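Local coordinates for beta-N-acetylglucosaminidase-like protein Glycoside hydrolase family 20 (Flavobacterium johnsoniae, PDB 6YHH) that probably releases N-acetylglucosamine from the ends of chitin fragments, acting as a family 20 beta-N-acetylhexosaminidase, at residues L568-D571 with E572-Q576; N526-T529 with N530-P534; F593-W596 with I597-K601; S627-L630 with L631-L634; T554-A557 with D558-P562. All coordinates share one frame; numbering follows the deposited sequence.

Contact 1 (L568-D571 with E572-Q576); sequences LAFD and EAVSQ
Phe-570 and Val-574 stand one turn apart in the middle of helix 565-579, where Val-574 N gives a nearly straight 2.7 Å bond to Phe-570 O, and the bonds Glu-572 N to Leu-568 O, Ala-573 N to Ala-569 O and Ser-575 N to Asp-571 O carry the regular i to i+4 pattern on both sides. Above this backbone link the two side chains meet again. Phe-570 has its CG anti to the backbone N (chi1 -175°), which swings the ring out beside the next turn, and CG2 of Val-574 comes down over one face, 3.7 Å from the ring centroid. This is a CH-pi contact set toward the rim of the ring, its closest approach being Val-574 CG2 to Phe-570 CZ at 3.5 Å. The same methyl lies 3.4 Å from Phe-570 O, so it touches both ring and carbonyl. Elsewhere on the helix, Gln-576 NE2 donates to Glu-572 OE2 over 2.9 Å, meeting the carboxylate from above its plane. OD1 of Asp-571 is hydrogen-bonded to the hydroxyl of Ser-667 on helix 665-671. Phe-570 meets the rings of Phe-592 and Trp-596 edge-to-face and touches Leu-668 of helix 665-671. The helix is thus two-sided: an apolar flank, with the valine methyl on an aromatic face, turns toward helices 583-607 and 665-671, while the pairing of Glu-572 with Gln-576 joins two exposed side chains.

Contact 2 (N526-T529 with N530-P534); sequences NEFT and NVCEP
Sulfur and ring meet first: SG of Cys-532 sits over one face of Phe-528, 3.8 Å from the centroid of that ring and offset toward its rim, with CE2 of Phe-528 nearest to SG at 3.5 Å. Beside it, CG2 of Val-531 touches CD1 of Phe-528 at 3.9 Å, the two side chains crossing at about a right angle. Leu-623 of helix 617-634 packs on both Phe-528 and Val-531. The main backbone bonds reach back three residues: Asn-530 N to Glu-527 O, Val-531 N to Phe-528 O, and Cys-532 N to Thr-529 O. The i to i+4 bond from Asn-530 N to Asn-526 O survives only weakly. Side-chain polar bonds add to these. With chi1 at 71° Thr-529 OG1 sits between its own backbone N and carbonyl carbon, turned back to Asn-526 O, to which it donates at 2.7 Å on an in-plane lone pair; OG1 is also hydrogen-bonded to Lys-509 NZ. One water accepts a hydrogen bond from Asn-526 ND2 at 3.3 Å and another from Asn-530 ND2 at 3.1 Å. Such tightening from four-residue to three-residue bonds is how helix 523-529 ends and turns into strand 532-534, which pairs antiparallel with strand 660-662.

Contact 3 (F593-W596 with I597-K601); sequences FNKW and IAVNK
Ile-597 lays its side chain back over the carbonyl of Phe-593, while the aromatic ring of Phe-593 leads away from it. With chi1 of Ile-597 at -69°, CG1 is beside its own backbone N and comes to 3.2 Å from Phe-593 O; CD1 follows along the same carbonyl. Two residues on, Val-599 also lays a carbon on a carbonyl. Its CG1 is anti to the backbone N (chi1 165°), which leaves CG2 pointing back, 3.2 Å from Lys-595 O and 4.2 Å from CG of Lys-595. The lysine itself is fully extended and runs outward to a salt bridge with Asp-566. Trp-596 turns its indole back toward the preceding turn, where one face passes over the backbone N of Phe-593, and Ser-627 of helix 617-634 packs on it. Asn-600 points its amide elsewhere, OD1 being bonded to the hydroxyl of Ser-620. Four backbone bonds run beneath these side chains, among them Val-599 N to Lys-595 O at 2.8 Å and Ile-597 N to Phe-593 O at 3.0 Å. What joins the two turns chemically is therefore main-chain hydrogen bonding with methyl and methylene groups laid on the carbonyls, while Trp-596, Lys-595 and Asn-600 mainly engage other helices.

Contact 4 (S627-L630 with L631-L634); sequences SQEL and LLVL
Glu-629 reaches Leu-632 by a folded chain: CG is anti to the backbone N (chi1 -170°), and a bend at chi2 of 68° brings the carboxylate across the leucine at a slant, with Leu-632 CD1 3.9 Å from Glu-629 OE2. The setting is the last turns of helix 617-634, part of the mainly helical C-terminal region. The polar need of OE2 is met elsewhere, by a hydrogen bond with the hydroxyl of Ser-638 in the following loop. On the next flank, Leu-630 CD2 and Val-633 CG2 meet loosely at 4.2 Å. The backbone is slightly irregular here. Glu-629 O takes a good bond from Val-633 N at 2.8 Å and a weak, strongly bent one from Leu-632 N at 2.9 Å, while Gln-628 O stands 3.6 Å from Leu-632 N, so the turn is pinched toward a three-residue spacing at that point. Leu-631 N to Ser-627 O and Leu-634 N to Leu-630 O keep the regular i to i+4 pattern. Leu-630 and Leu-631 face helix 583-607, packing on Phe-593 and Asn-594 respectively, and Val-633 rests on Leu-645 of helix 642-650. Where Leu-631 folds back over the preceding turn, its CG comes to 3.3 Å from Ser-627 O.

Contact 5 (T554-A557 with D558-P562); sequences TLFA and DACTP
Leu-555 O is gripped by two backbone N-H groups, by Asp-558 N at 2.9 Å, from above the carbonyl plane, and weakly by Ala-559 N at 3.5 Å. The side chain of Asp-558 closes the turn from the other direction: OD2 accepts the N-H of Leu-555 at 3.0 Å in a nearly straight bond (164°), using the lone pair that points away from OD1. Chi1 of -52° folds the carboxylate back, which brings OD2 to the N-H of Leu-555. OD1 has its own partner, a salt bridge to Arg-540, so both oxygens of this buried group are engaged, and the arginine would tend to keep it ionised. Phe-556 O accepts Ala-559 N at 3.0 Å, with a weak second bond from Cys-560 N, which is better placed toward Ala-557 O. The sulfur of Cys-560 lies on one face of the Phe-556 ring, 3.8 Å from its centroid and displaced toward the rim, nearest CE2 of Phe-556 at 3.4 Å. The entry meets the second subunit, Thr-554 OG1 bonding to its Gly-54 O and Leu-555 packing on its Phe-59, while Phe-556 and Cys-560 pack on helix 523-529 and strand 532-534. This is a short, weakly bonded helical turn about 556-559, mostly of three-residue bonds, and the link from Asp-558 OD2 to Leu-555 N resembles one half of a capping box.

In the fold
Contact 3 has the most neighbours, touching contacts 1, 2 and 4; contact 2 joins it to contact 5. The centres of contacts 2 and 5 are about 8 Å apart, with Phe-528 CD2 and Phe-556 CZ at 3.6 Å, and those of contacts 2 and 3 about 13 Å, where Val-531 CG1 lies 3.5 Å from Trp-596 NE1. The centres of contacts 3 and 4 are about 12 Å apart. Contacts 4 and 5 mark the extremes, roughly 28 Å between centres. All five lie away from Glu-317, the predicted proton donor of the catalytic domain. Side-chain contacts run from 5 through 2 and 3 to 1 and 4, yet of the five, just contact 5 reaches the second subunit.

Contact 1 (L568-D571 with E572-Q576)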
loop_
_atom_site.group_PDB
_atom_site.type_symbol
_atom_site.label_atom_id
_atom_site.label_comp_id
_atom_site.label_asym_id
_atom_site.label_seq_id
_atom_site.Cartn_x
_atom_site.Cartn_y
_atom_site.Cartn_z
ATOM N N LEU A 568 -17.461 -8.177 21.468
ATOM C CA LEU A 568 -18.075 -7.044 22.191
ATOM C C LEU A 568 -19.603 -7.132 22.087
ATOM O O LEU A 568 -20.302 -6.863 23.080
ATOM C CB LEU A 568 -17.593 -5.740 21.600
ATOM C CG LEU A 568 -16.128 -5.365 21.861
ATOM C CD1 LEU A 568 -15.772 -4.056 21.128
ATOM C CD2 LEU A 568 -15.798 -5.370 23.296
ATOM N N ALA A 569 -20.102 -7.495 20.919
ATOM C CA ALA A 569 -21.550 -7.678 20.773
ATOM C C ALA A 569 -22.136 -8.770 21.591
ATOM O O ALA A 569 -23.229 -8.643 22.126
ATOM C CB ALA A 569 -21.942 -7.785 19.309
ATOM N N PHE A 570 -21.425 -9.866 21.672
ATOM C CA PHE A 570 -21.796 -10.984 22.508
ATOM C C PHE A 570 -21.858 -10.597 23.946
ATOM O O PHE A 570 -22.833 -10.873 24.706
ATOM C CB PHE A 570 -20.829 -12.155 22.304
ATOM C CG PHE A 570 -21.234 -13.388 23.059
ATOM C CD1 PHE A 570 -22.431 -14.070 22.769
ATOM C CD2 PHE A 570 -20.428 -13.927 24.080
ATOM C CE1 PHE A 570 -22.742 -15.253 23.459
ATOM C CE2 PHE A 570 -20.755 -15.060 24.766
ATOM C CZ PHE A 570 -21.979 -15.722 24.465
ATOM N N ASP A 571 -20.805 -9.892 24.388
ATOM C CA ASP A 571 -20.742 -9.501 25.765
ATOM C C ASP A 571 -22.001 -8.682 26.156
ATOM O O ASP A 571 -22.535 -8.895 27.273
ATOM C CB ASP A 571 -19.534 -8.574 25.964
ATOM C CG ASP A 571 -18.176 -9.320 25.979
ATOM O OD1 ASP A 571 -18.118 -10.535 26.133
ATOM O OD2 ASP A 571 -17.165 -8.586 25.862
ATOM N N GLU A 572 -22.383 -7.783 25.274
ATOM C CA GLU A 572 -23.553 -6.883 25.457
ATOM C C GLU A 572 -24.800 -7.746 25.507
ATOM O O GLU A 572 -25.658 -7.585 26.425
ATOM C CB GLU A 572 -23.648 -5.856 24.337
ATOM C CG GLU A 572 -24.933 -4.982 24.360
ATOM C CD GLU A 572 -25.025 -4.080 25.604
ATOM O OE1 GLU A 572 -24.005 -3.962 26.384
ATOM O OE2 GLU A 572 -26.154 -3.500 25.819
ATOM N N ALA A 573 -24.932 -8.675 24.572
ATOM C CA ALA A 573 -26.111 -9.531 24.553
ATOM C C ALA A 573 -26.197 -10.376 25.820
ATOM O O ALA A 573 -27.310 -10.569 26.397
ATOM C CB ALA A 573 -26.106 -10.404 23.306
ATOM N N VAL A 574 -25.072 -10.932 26.284
ATOM C CA VAL A 574 -25.074 -11.728 27.515
ATOM C C VAL A 574 -25.466 -10.899 28.770
ATOM O O VAL A 574 -26.265 -11.328 29.630
ATOM C CB VAL A 574 -23.745 -12.452 27.713
ATOM C CG1 VAL A 574 -23.592 -13.015 29.141
ATOM C CG2 VAL A 574 -23.666 -13.555 26.667
ATOM N N SER A 575 -24.912 -9.709 28.848
ATOM C CA SER A 575 -25.233 -8.772 29.978
ATOM C C SER A 575 -26.695 -8.434 29.967
ATOM O O SER A 575 -27.340 -8.560 31.028
ATOM C CB SER A 575 -24.456 -7.487 29.909
ATOM O OG SER A 575 -23.067 -7.752 30.182
ATOM N N GLN A 576 -27.217 -8.140 28.796
ATOM C CA GLN A 576 -28.663 -7.745 28.734
ATOM C C GLN A 576 -29.544 -8.920 29.141
ATOM O O GLN A 576 -30.511 -8.722 29.924
ATOM C CB GLN A 576 -29.057 -7.343 27.369
ATOM C CG GLN A 576 -28.443 -6.064 26.931
ATOM C CD GLN A 576 -29.106 -4.876 27.562
ATOM O OE1 GLN A 576 -30.296 -4.914 27.933
ATOM N NE2 GLN A 576 -28.375 -3.785 27.638
#

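Contact 2 (N526-T529 with N530-P534)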
loop_
_atom_site.group_PDB
_atom_site.type_symbol
_atom_site.label_atom_id
_atom_site.label_comp_id
_atom_site.label_asym_id
_atom_site.label_seq_id
_atom_site.Cartn_x
_atom_site.Cartn_y
_atom_site.Cartn_z
ATOM N N ASN A 526 -12.914 -14.855 8.283
ATOM C CA ASN A 526 -13.161 -13.472 8.706
ATOM C C ASN A 526 -14.111 -13.403 9.901
ATOM O O ASN A 526 -13.854 -12.709 10.891
ATOM C CB ASN A 526 -13.709 -12.701 7.519
ATOM C CG ASN A 526 -13.809 -11.213 7.811
ATOM O OD1 ASN A 526 -12.833 -10.535 8.177
ATOM N ND2 ASN A 526 -15.052 -10.713 7.713
ATOM N N GLU A 527 -15.195 -14.172 9.845
ATOM C CA GLU A 527 -16.074 -14.193 11.012
ATOM C C GLU A 527 -15.401 -14.703 12.243
ATOM O O GLU A 527 -15.675 -14.245 13.382
ATOM C CB GLU A 527 -17.375 -15.006 10.715
ATOM C CG GLU A 527 -18.189 -14.364 9.626
ATOM C CD GLU A 527 -19.306 -15.227 9.082
ATOM O OE1 GLU A 527 -19.265 -16.465 9.183
ATOM O OE2 GLU A 527 -20.232 -14.604 8.452
ATOM N N PHE A 528 -14.524 -15.687 12.103
ATOM C CA PHE A 528 -13.794 -16.196 13.287
ATOM C C PHE A 528 -12.806 -15.119 13.831
ATOM O O PHE A 528 -12.613 -15.055 15.052
ATOM C CB PHE A 528 -13.054 -17.496 12.997
ATOM C CG PHE A 528 -12.732 -18.293 14.250
ATOM C CD1 PHE A 528 -13.760 -18.664 15.145
ATOM C CD2 PHE A 528 -11.462 -18.697 14.546
ATOM C CE1 PHE A 528 -13.437 -19.303 16.334
ATOM C CE2 PHE A 528 -11.144 -19.371 15.711
ATOM C CZ PHE A 528 -12.158 -19.691 16.606
ATOM N N THR A 529 -12.214 -14.266 12.986
ATOM C CA THR A 529 -11.386 -13.188 13.549
ATOM C C THR A 529 -12.180 -12.307 14.472
ATOM O O THR A 529 -11.637 -11.717 15.411
ATOM C CB THR A 529 -10.705 -12.278 12.540
ATOM O OG1 THR A 529 -11.711 -11.459 11.913
ATOM C CG2 THR A 529 -9.928 -13.022 11.548
ATOM N N ASN A 530 -13.510 -12.228 14.271
ATOM C CA ASN A 530 -14.360 -11.367 15.066
ATOM C C ASN A 530 -14.710 -11.827 16.468
ATOM O O ASN A 530 -15.393 -11.079 17.215
ATOM C CB ASN A 530 -15.614 -10.976 14.249
ATOM C CG ASN A 530 -15.288 -10.153 13.033
ATOM O OD1 ASN A 530 -14.295 -9.428 12.989
ATOM N ND2 ASN A 530 -16.166 -10.213 12.071
ATOM N N VAL A 531 -14.173 -12.989 16.898
ATOM C CA VAL A 531 -14.166 -13.433 18.264
ATOM C C VAL A 531 -12.803 -13.727 18.817
ATOM O O VAL A 531 -12.712 -14.166 19.935
ATOM C CB VAL A 531 -15.105 -14.615 18.518
ATOM C CG1 VAL A 531 -16.530 -14.135 18.341
ATOM C CG2 VAL A 531 -14.786 -15.875 17.675
ATOM N N CYS A 532 -11.747 -13.426 18.061
ATOM C CA CYS A 532 -10.382 -13.798 18.478
ATOM C C CYS A 532 -9.453 -12.536 18.525
ATOM O O CYS A 532 -9.664 -11.590 17.784
ATOM C CB CYS A 532 -9.756 -14.783 17.534
ATOM S SG CYS A 532 -10.496 -16.420 17.496
ATOM N N GLU A 533 -8.567 -12.554 19.491
ATOM C CA GLU A 533 -7.626 -11.453 19.739
ATOM C C GLU A 533 -6.239 -11.984 19.901
ATOM O O GLU A 533 -6.020 -12.990 20.490
ATOM C CB GLU A 533 -8.087 -10.609 20.912
ATOM C CG GLU A 533 -9.518 -10.081 20.704
ATOM C CD GLU A 533 -10.044 -9.251 21.872
ATOM O OE1 GLU A 533 -9.346 -8.968 22.859
ATOM O OE2 GLU A 533 -11.260 -8.927 21.858
ATOM N N PRO A 534 -5.265 -11.284 19.354
ATOM C CA PRO A 534 -3.919 -11.801 19.540
ATOM C C PRO A 534 -3.459 -11.773 21.002
ATOM O O PRO A 534 -3.834 -10.896 21.791
ATOM C CB PRO A 534 -3.045 -10.878 18.694
ATOM C CG PRO A 534 -3.923 -9.823 18.169
ATOM C CD PRO A 534 -5.344 -10.026 18.619
HETATM O O HOH W 1 -16.122 -8.257 9.626
HETATM O O HOH W 2 -11.966 -8.606 14.002
#

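Contact 3 (F593-W596 with I597-K601)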
loop_
_atom_site.group_PDB
_atom_site.type_symbol
_atom_site.label_atom_id
_atom_site.label_comp_id
_atom_site.label_asym_id
_atom_site.label_seq_id
_atom_site.Cartn_x
_atom_site.Cartn_y
_atom_site.Cartn_z
ATOM N N PHE A 593 -24.456 -18.375 19.180
ATOM C CA PHE A 593 -24.128 -19.798 19.178
ATOM C C PHE A 593 -24.403 -20.458 17.842
ATOM O O PHE A 593 -23.565 -21.244 17.321
ATOM C CB PHE A 593 -24.909 -20.534 20.275
ATOM C CG PHE A 593 -24.653 -20.022 21.653
ATOM C CD1 PHE A 593 -23.370 -19.589 22.050
ATOM C CD2 PHE A 593 -25.634 -20.069 22.609
ATOM C CE1 PHE A 593 -23.153 -19.099 23.319
ATOM C CE2 PHE A 593 -25.405 -19.583 23.881
ATOM C CZ PHE A 593 -24.180 -19.113 24.232
ATOM N N ASN A 594 -25.550 -20.174 17.220
ATOM C CA ASN A 594 -25.817 -20.728 15.916
ATOM C C ASN A 594 -24.766 -20.205 14.892
ATOM O O ASN A 594 -24.275 -20.969 14.017
ATOM C CB ASN A 594 -27.214 -20.385 15.463
ATOM C CG ASN A 594 -28.251 -21.133 16.231
ATOM O OD1 ASN A 594 -29.267 -20.558 16.705
ATOM N ND2 ASN A 594 -28.057 -22.346 16.357
ATOM N N LYS A 595 -24.385 -18.947 15.005
ATOM C CA LYS A 595 -23.394 -18.393 14.112
ATOM C C LYS A 595 -22.045 -19.100 14.257
ATOM O O LYS A 595 -21.417 -19.469 13.211
ATOM C CB LYS A 595 -23.175 -16.881 14.389
ATOM C CG LYS A 595 -22.162 -16.280 13.438
ATOM C CD LYS A 595 -21.986 -14.774 13.626
ATOM C CE LYS A 595 -21.048 -14.213 12.541
ATOM N NZ LYS A 595 -21.026 -12.720 12.633
ATOM N N TRP A 596 -21.600 -19.313 15.488
ATOM C CA TRP A 596 -20.289 -19.949 15.706
ATOM C C TRP A 596 -20.235 -21.399 15.250
ATOM O O TRP A 596 -19.199 -21.938 14.841
ATOM C CB TRP A 596 -19.866 -19.765 17.129
ATOM C CG TRP A 596 -19.728 -18.263 17.455
ATOM C CD1 TRP A 596 -19.349 -17.222 16.627
ATOM C CD2 TRP A 596 -19.908 -17.681 18.742
ATOM N NE1 TRP A 596 -19.324 -16.036 17.327
ATOM C CE2 TRP A 596 -19.632 -16.299 18.629
ATOM C CE3 TRP A 596 -20.203 -18.194 19.975
ATOM C CZ2 TRP A 596 -19.717 -15.428 19.734
ATOM C CZ3 TRP A 596 -20.307 -17.357 21.041
ATOM C CH2 TRP A 596 -20.060 -15.976 20.908
ATOM N N ILE A 597 -21.369 -22.109 15.432
ATOM C CA ILE A 597 -21.488 -23.462 14.872
ATOM C C ILE A 597 -21.286 -23.420 13.373
ATOM O O ILE A 597 -20.556 -24.246 12.799
ATOM C CB ILE A 597 -22.815 -24.052 15.308
ATOM C CG1 ILE A 597 -22.777 -24.317 16.817
ATOM C CG2 ILE A 597 -23.105 -25.308 14.495
ATOM C CD1 ILE A 597 -24.153 -24.583 17.427
ATOM N N ALA A 598 -21.915 -22.458 12.696
ATOM C CA ALA A 598 -21.769 -22.362 11.269
ATOM C C ALA A 598 -20.328 -21.986 10.871
ATOM O O ALA A 598 -19.785 -22.455 9.830
ATOM C CB ALA A 598 -22.792 -21.389 10.669
ATOM N N VAL A 599 -19.731 -21.065 11.616
ATOM C CA VAL A 599 -18.347 -20.677 11.340
ATOM C C VAL A 599 -17.399 -21.880 11.418
ATOM O O VAL A 599 -16.554 -22.091 10.554
ATOM C CB VAL A 599 -17.904 -19.549 12.321
ATOM C CG1 VAL A 599 -16.384 -19.384 12.295
ATOM C CG2 VAL A 599 -18.668 -18.252 12.044
ATOM N N ASN A 600 -17.569 -22.695 12.420
ATOM C CA ASN A 600 -16.709 -23.849 12.600
ATOM C C ASN A 600 -16.903 -24.783 11.421
ATOM O O ASN A 600 -15.938 -25.333 10.914
ATOM C CB ASN A 600 -16.965 -24.578 13.895
ATOM C CG ASN A 600 -16.048 -25.742 14.077
ATOM O OD1 ASN A 600 -14.821 -25.609 14.149
ATOM N ND2 ASN A 600 -16.645 -26.961 14.064
ATOM N N LYS A 601 -18.148 -25.032 11.010
ATOM C CA LYS A 601 -18.359 -25.848 9.793
ATOM C C LYS A 601 -17.633 -25.279 8.602
ATOM O O LYS A 601 -16.958 -26.007 7.893
ATOM C CB LYS A 601 -19.842 -26.010 9.391
ATOM C CG LYS A 601 -20.675 -26.752 10.457
ATOM C CD LYS A 601 -22.170 -26.645 10.273
ATOM C CE LYS A 601 -22.744 -27.414 9.123
ATOM N NZ LYS A 601 -24.092 -26.945 8.587
#

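Contact 4 (S627-L630 with L631-L634)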
loop_
_atom_site.group_PDB
_atom_site.type_symbol
_atom_site.label_atom_id
_atom_site.label_comp_id
_atom_site.label_asym_id
_atom_site.label_seq_id
_atom_site.Cartn_x
_atom_site.Cartn_y
_atom_site.Cartn_z
ATOM N N SER A 627 -20.896 -23.836 22.186
ATOM C CA SER A 627 -22.108 -23.240 21.591
ATOM C C SER A 627 -23.245 -24.275 21.522
ATOM O O SER A 627 -24.390 -23.962 21.903
ATOM C CB SER A 627 -21.793 -22.661 20.228
ATOM O OG SER A 627 -20.874 -21.574 20.323
ATOM N N GLN A 628 -22.913 -25.475 21.067
ATOM C CA GLN A 628 -23.925 -26.538 20.934
ATOM C C GLN A 628 -24.556 -26.825 22.289
ATOM O O GLN A 628 -25.784 -27.018 22.392
ATOM C CB GLN A 628 -23.310 -27.838 20.337
ATOM C CG GLN A 628 -22.970 -27.748 18.854
ATOM C CD GLN A 628 -22.059 -28.899 18.299
ATOM O OE1 GLN A 628 -22.457 -30.028 18.266
ATOM N NE2 GLN A 628 -20.924 -28.556 17.734
ATOM N N GLU A 629 -23.745 -26.911 23.305
ATOM C CA GLU A 629 -24.265 -27.278 24.651
ATOM C C GLU A 629 -25.052 -26.110 25.292
ATOM O O GLU A 629 -26.181 -26.274 25.905
ATOM C CB GLU A 629 -23.163 -27.797 25.561
ATOM C CG GLU A 629 -23.669 -28.427 26.879
ATOM C CD GLU A 629 -24.429 -29.728 26.607
ATOM O OE1 GLU A 629 -24.003 -30.503 25.730
ATOM O OE2 GLU A 629 -25.452 -29.960 27.296
ATOM N N LEU A 630 -24.526 -24.891 25.141
ATOM C CA LEU A 630 -25.194 -23.748 25.660
ATOM C C LEU A 630 -26.538 -23.493 24.968
ATOM O O LEU A 630 -27.459 -22.927 25.610
ATOM C CB LEU A 630 -24.322 -22.499 25.575
ATOM C CG LEU A 630 -23.134 -22.577 26.547
ATOM C CD1 LEU A 630 -22.075 -21.502 26.283
ATOM C CD2 LEU A 630 -23.567 -22.453 27.988
ATOM N N LEU A 631 -26.689 -23.840 23.696
ATOM C CA LEU A 631 -28.035 -23.794 23.097
ATOM C C LEU A 631 -29.011 -24.693 23.909
ATOM O O LEU A 631 -30.180 -24.331 24.137
ATOM C CB LEU A 631 -28.013 -24.242 21.637
ATOM C CG LEU A 631 -27.406 -23.174 20.688
ATOM C CD1 LEU A 631 -27.184 -23.829 19.369
ATOM C CD2 LEU A 631 -28.370 -22.012 20.524
ATOM N N LEU A 632 -28.531 -25.843 24.339
ATOM C CA LEU A 632 -29.417 -26.732 25.126
ATOM C C LEU A 632 -29.633 -26.168 26.506
ATOM O O LEU A 632 -30.752 -26.210 27.043
ATOM C CB LEU A 632 -28.833 -28.123 25.224
ATOM C CG LEU A 632 -28.647 -28.841 23.907
ATOM C CD1 LEU A 632 -27.745 -30.010 24.145
ATOM C CD2 LEU A 632 -29.971 -29.283 23.303
ATOM N N VAL A 633 -28.609 -25.605 27.100
ATOM C CA VAL A 633 -28.714 -24.939 28.396
ATOM C C VAL A 633 -29.784 -23.828 28.357
ATOM O O VAL A 633 -30.687 -23.810 29.198
ATOM C CB VAL A 633 -27.388 -24.344 28.849
ATOM C CG1 VAL A 633 -27.548 -23.490 30.076
ATOM C CG2 VAL A 633 -26.344 -25.403 29.166
ATOM N N LEU A 634 -29.721 -22.940 27.360
ATOM C CA LEU A 634 -30.683 -21.838 27.234
ATOM C C LEU A 634 -32.139 -22.338 27.136
ATOM O O LEU A 634 -33.034 -21.640 27.573
ATOM C CB LEU A 634 -30.391 -20.904 26.046
ATOM C CG LEU A 634 -29.164 -19.939 26.094
ATOM C CD1 LEU A 634 -29.003 -19.155 24.791
ATOM C CD2 LEU A 634 -29.115 -18.946 27.231
#

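Contact 5 (T554-A557 with D558-P562)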
loop_
_atom_site.group_PDB
_atom_site.type_symbol
_atom_site.label_atom_id
_atom_site.label_comp_id
_atom_site.label_asym_id
_atom_site.label_seq_id
_atom_site.Cartn_x
_atom_site.Cartn_y
_atom_site.Cartn_z
ATOM N N THR A 554 1.987 -13.572 8.436
ATOM C CA THR A 554 0.901 -13.756 7.461
ATOM C C THR A 554 -0.147 -14.777 7.912
ATOM O O THR A 554 -0.847 -15.388 7.079
ATOM C CB THR A 554 1.546 -14.228 6.148
ATOM O OG1 THR A 554 2.289 -15.394 6.446
ATOM C CG2 THR A 554 2.459 -13.163 5.516
ATOM N N LEU A 555 -0.269 -14.952 9.219
ATOM C CA LEU A 555 -1.020 -16.061 9.779
ATOM C C LEU A 555 -2.179 -15.524 10.574
ATOM O O LEU A 555 -2.402 -14.313 10.659
ATOM C CB LEU A 555 -0.094 -16.929 10.605
ATOM C CG LEU A 555 1.115 -17.586 9.889
ATOM C CD1 LEU A 555 1.854 -18.546 10.835
ATOM C CD2 LEU A 555 0.673 -18.294 8.618
ATOM N N PHE A 556 -2.948 -16.444 11.201
ATOM C CA PHE A 556 -4.193 -15.971 11.808
ATOM C C PHE A 556 -4.051 -14.883 12.847
ATOM O O PHE A 556 -4.850 -13.936 12.867
ATOM C CB PHE A 556 -4.941 -17.134 12.410
ATOM C CG PHE A 556 -6.390 -16.829 12.790
ATOM C CD1 PHE A 556 -7.346 -16.582 11.832
ATOM C CD2 PHE A 556 -6.730 -16.793 14.115
ATOM C CE1 PHE A 556 -8.651 -16.316 12.229
ATOM C CE2 PHE A 556 -8.012 -16.503 14.529
ATOM C CZ PHE A 556 -8.972 -16.283 13.573
ATOM N N ALA A 557 -3.057 -14.947 13.706
ATOM C CA ALA A 557 -2.873 -13.902 14.719
ATOM C C ALA A 557 -2.667 -12.507 14.113
ATOM O O ALA A 557 -3.093 -11.512 14.686
ATOM C CB ALA A 557 -1.715 -14.224 15.635
ATOM N N ASP A 558 -2.054 -12.489 12.917
ATOM C CA ASP A 558 -1.778 -11.248 12.202
ATOM C C ASP A 558 -3.005 -10.617 11.603
ATOM O O ASP A 558 -3.000 -9.433 11.378
ATOM C CB ASP A 558 -0.704 -11.522 11.157
ATOM C CG ASP A 558 0.461 -12.176 11.795
ATOM O OD1 ASP A 558 1.053 -11.507 12.706
ATOM O OD2 ASP A 558 0.801 -13.316 11.466
ATOM N N ALA A 559 -4.091 -11.389 11.405
ATOM C CA ALA A 559 -5.390 -10.883 10.982
ATOM C C ALA A 559 -6.308 -10.493 12.086
ATOM O O ALA A 559 -7.294 -9.789 11.865
ATOM C CB ALA A 559 -6.076 -11.991 10.137
ATOM N N CYS A 560 -5.941 -10.840 13.328
ATOM C CA CYS A 560 -6.762 -10.492 14.475
ATOM C C CYS A 560 -6.294 -9.222 15.215
ATOM O O CYS A 560 -5.088 -8.816 15.133
ATOM C CB CYS A 560 -6.814 -11.647 15.493
ATOM S SG CYS A 560 -7.581 -13.136 14.848
ATOM N N THR A 561 -7.283 -8.582 15.888
ATOM C CA THR A 561 -7.019 -7.364 16.629
ATOM C C THR A 561 -7.719 -7.392 17.956
ATOM O O THR A 561 -8.659 -8.153 18.092
ATOM C CB THR A 561 -7.474 -6.139 15.800
ATOM O OG1 THR A 561 -8.758 -6.410 15.204
ATOM C CG2 THR A 561 -6.521 -5.943 14.644
ATOM N N PRO A 562 -7.360 -6.524 18.931
ATOM C CA PRO A 562 -8.175 -6.411 20.167
ATOM C C PRO A 562 -9.551 -5.832 19.890
ATOM O O PRO A 562 -9.847 -5.428 18.772
ATOM C CB PRO A 562 -7.399 -5.413 21.043
ATOM C CG PRO A 562 -6.177 -5.039 20.255
ATOM C CD PRO A 562 -6.283 -5.533 18.883
#